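Local coordinates for protein tyrosinase (Aspergillus oryzae, PDB 6JU5) that probably oxidises L-tyrosine and L-dopa to L-dopaquinone with molecular oxygen at a dinuclear copper centre, a step of melanin biosynthesis, at residues B[486-491]-B[565-570]. The protein carries 1 engineered substitution. Sequence-based numbering, arbitrary orientation.
Sequences KPFQIN and YVVVNS
Gln-489 and Asn-491 face Val-568 and Val-566 as the two hydrogen-bonded pairs of an antiparallel ladder, in which the short strands 489-491 and 565-568 run at 159° with their axes 4.7 Å apart. Each pair is closed by two backbone bonds, such as Val-568 N to Gln-489 O at 2.8 Å. Between them lies the non-hydrogen-bonded pair Ile-490 and Val-567. Past the ladder a water carries the pairing on, donating to Pro-487 O and accepting from Ser-570 N (3.0 Å).

On the face with Ile-490 and Val-567, the Phe-488 ring lies obliquely against Val-567, CD1 being 3.7 Å from CG1. A chi1 of 53°, with CG between backbone N and carbonyl carbon, brings the ring against this methyl. Val-580 of strand 580-588 packs against Ile-490, Val-567 and Tyr-565 there.

The other face mixes the amides of Gln-489 and Asn-491 with the methyls of Val-566 and Val-568. Gln-489 NE2 donates to a lone pair of Asn-491 OD1 at 2.8 Å, nearly in its own amide plane. Asn-491 ND2 passes 3.7 Å from Val-568 CG2 and bonds Phe-502 O. Gln-489 OE1 takes a bond from Asn-337, neighbour in sequence of the copper ligand His-336, so both amides are fixed in rotation. This ladder joins two neighbouring strands of the mixed beta-sheet in the C-terminal domain of the pro-tyrosinase; at Gln-489 and Val-568 this face of the sheet meets strand 342-343 of the copper-binding central domain.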
loop_
_atom_site.group_PDB
_atom_site.type_symbol
_atom_site.label_atom_id
_atom_site.label_comp_id
_atom_site.label_asym_id
_atom_site.label_seq_id
_atom_site.Cartn_x
_atom_site.Cartn_y
_atom_site.Cartn_z
ATOM N N LYS B 486 -16.504 20.337 -7.718
ATOM C CA LYS B 486 -15.870 19.300 -6.930
ATOM C C LYS B 486 -16.427 17.933 -7.300
ATOM O O LYS B 486 -17.615 17.818 -7.628
ATOM C CB LYS B 486 -16.097 19.530 -5.432
ATOM N N PRO B 487 -15.589 16.909 -7.224
ATOM C CA PRO B 487 -16.057 15.551 -7.521
ATOM C C PRO B 487 -16.992 15.026 -6.430
ATOM O O PRO B 487 -17.016 15.509 -5.294
ATOM C CB PRO B 487 -14.777 14.715 -7.557
ATOM C CG PRO B 487 -13.807 15.476 -6.728
ATOM C CD PRO B 487 -14.169 16.930 -6.837
ATOM N N PHE B 488 -17.757 14.005 -6.811
ATOM C CA PHE B 488 -18.611 13.326 -5.842
ATOM C C PHE B 488 -18.915 11.925 -6.398
ATOM O O PHE B 488 -18.728 11.665 -7.595
ATOM C CB PHE B 488 -19.880 14.097 -5.504
ATOM C CG PHE B 488 -20.726 14.534 -6.682
ATOM C CD1 PHE B 488 -21.605 13.658 -7.312
ATOM C CD2 PHE B 488 -20.667 15.851 -7.140
ATOM C CE1 PHE B 488 -22.416 14.054 -8.356
ATOM C CE2 PHE B 488 -21.452 16.253 -8.207
ATOM C CZ PHE B 488 -22.317 15.364 -8.809
ATOM N N GLN B 489 -19.368 11.043 -5.514
ATOM C CA GLN B 489 -19.741 9.692 -5.933
ATOM C C GLN B 489 -21.200 9.437 -5.597
ATOM O O GLN B 489 -21.638 9.746 -4.483
ATOM C CB GLN B 489 -18.833 8.694 -5.197
ATOM C CG GLN B 489 -19.041 7.242 -5.593
ATOM C CD GLN B 489 -18.000 6.313 -5.011
ATOM O OE1 GLN B 489 -16.805 6.641 -4.963
ATOM N NE2 GLN B 489 -18.433 5.130 -4.593
ATOM N N ILE B 490 -21.932 8.873 -6.547
ATOM C CA ILE B 490 -23.330 8.538 -6.338
ATOM C C ILE B 490 -23.393 7.037 -6.080
ATOM O O ILE B 490 -23.047 6.270 -6.968
ATOM C CB ILE B 490 -24.191 8.897 -7.561
ATOM C CG1 ILE B 490 -24.079 10.375 -7.931
ATOM C CG2 ILE B 490 -25.648 8.526 -7.339
ATOM C CD1 ILE B 490 -24.485 10.673 -9.351
ATOM N N ASN B 491 -23.809 6.659 -4.866
ATOM C CA ASN B 491 -23.942 5.240 -4.533
ATOM C C ASN B 491 -25.410 4.839 -4.489
ATOM O O ASN B 491 -26.209 5.603 -3.915
ATOM C CB ASN B 491 -23.284 4.939 -3.193
ATOM C CG ASN B 491 -21.766 5.073 -3.305
ATOM O OD1 ASN B 491 -21.220 4.841 -4.382
ATOM N ND2 ASN B 491 -21.141 5.444 -2.193
ATOM N N TYR B 565 -30.333 6.415 -3.142
ATOM C CA TYR B 565 -28.997 6.919 -3.462
ATOM C C TYR B 565 -28.468 7.850 -2.377
ATOM O O TYR B 565 -29.223 8.534 -1.696
ATOM C CB TYR B 565 -28.964 7.627 -4.813
ATOM C CG TYR B 565 -29.749 8.912 -4.926
ATOM C CD1 TYR B 565 -29.158 10.131 -4.627
ATOM C CD2 TYR B 565 -31.084 8.927 -5.347
ATOM C CE1 TYR B 565 -29.861 11.326 -4.738
ATOM C CE2 TYR B 565 -31.790 10.107 -5.461
ATOM C CZ TYR B 565 -31.174 11.305 -5.155
ATOM O OH TYR B 565 -31.887 12.471 -5.254
ATOM N N VAL B 566 -27.145 7.881 -2.295
ATOM C CA VAL B 566 -26.439 8.825 -1.445
ATOM C C VAL B 566 -25.337 9.468 -2.288
ATOM O O VAL B 566 -24.632 8.759 -3.017
ATOM C CB VAL B 566 -25.812 8.181 -0.198
ATOM C CG1 VAL B 566 -25.173 9.268 0.659
ATOM C CG2 VAL B 566 -26.856 7.415 0.611
ATOM N N VAL B 567 -25.245 10.786 -2.232
ATOM C CA VAL B 567 -24.165 11.522 -2.897
ATOM C C VAL B 567 -23.062 11.782 -1.867
ATOM O O VAL B 567 -23.318 12.439 -0.848
ATOM C CB VAL B 567 -24.654 12.844 -3.496
ATOM C CG1 VAL B 567 -23.509 13.612 -4.165
ATOM C CG2 VAL B 567 -25.770 12.539 -4.501
ATOM N N VAL B 568 -21.893 11.192 -2.114
ATOM C CA VAL B 568 -20.819 11.231 -1.114
ATOM C C VAL B 568 -19.732 12.190 -1.592
ATOM O O VAL B 568 -19.314 12.108 -2.754
ATOM C CB VAL B 568 -20.225 9.821 -0.903
ATOM C CG1 VAL B 568 -19.182 9.863 0.209
ATOM C CG2 VAL B 568 -21.306 8.801 -0.565
ATOM N N ASN B 569 -19.276 13.058 -0.709
ATOM C CA ASN B 569 -18.177 13.983 -1.030
ATOM C C ASN B 569 -16.828 13.435 -0.592
ATOM O O ASN B 569 -16.715 12.297 -0.087
ATOM C CB ASN B 569 -18.488 15.350 -0.446
ATOM C CG ASN B 569 -18.428 15.435 1.068
ATOM O OD1 ASN B 569 -17.758 14.634 1.725
ATOM N ND2 ASN B 569 -19.106 16.451 1.624
ATOM N N SER B 570 -15.772 14.230 -0.792
ATOM C CA SER B 570 -14.426 13.757 -0.495
ATOM C C SER B 570 -14.148 13.633 1.002
ATOM O O SER B 570 -13.112 13.067 1.370
ATOM C CB SER B 570 -13.364 14.661 -1.146
ATOM O OG SER B 570 -13.409 15.936 -0.548
HETATM O O HOH W 1 -15.912 16.443 -2.825
#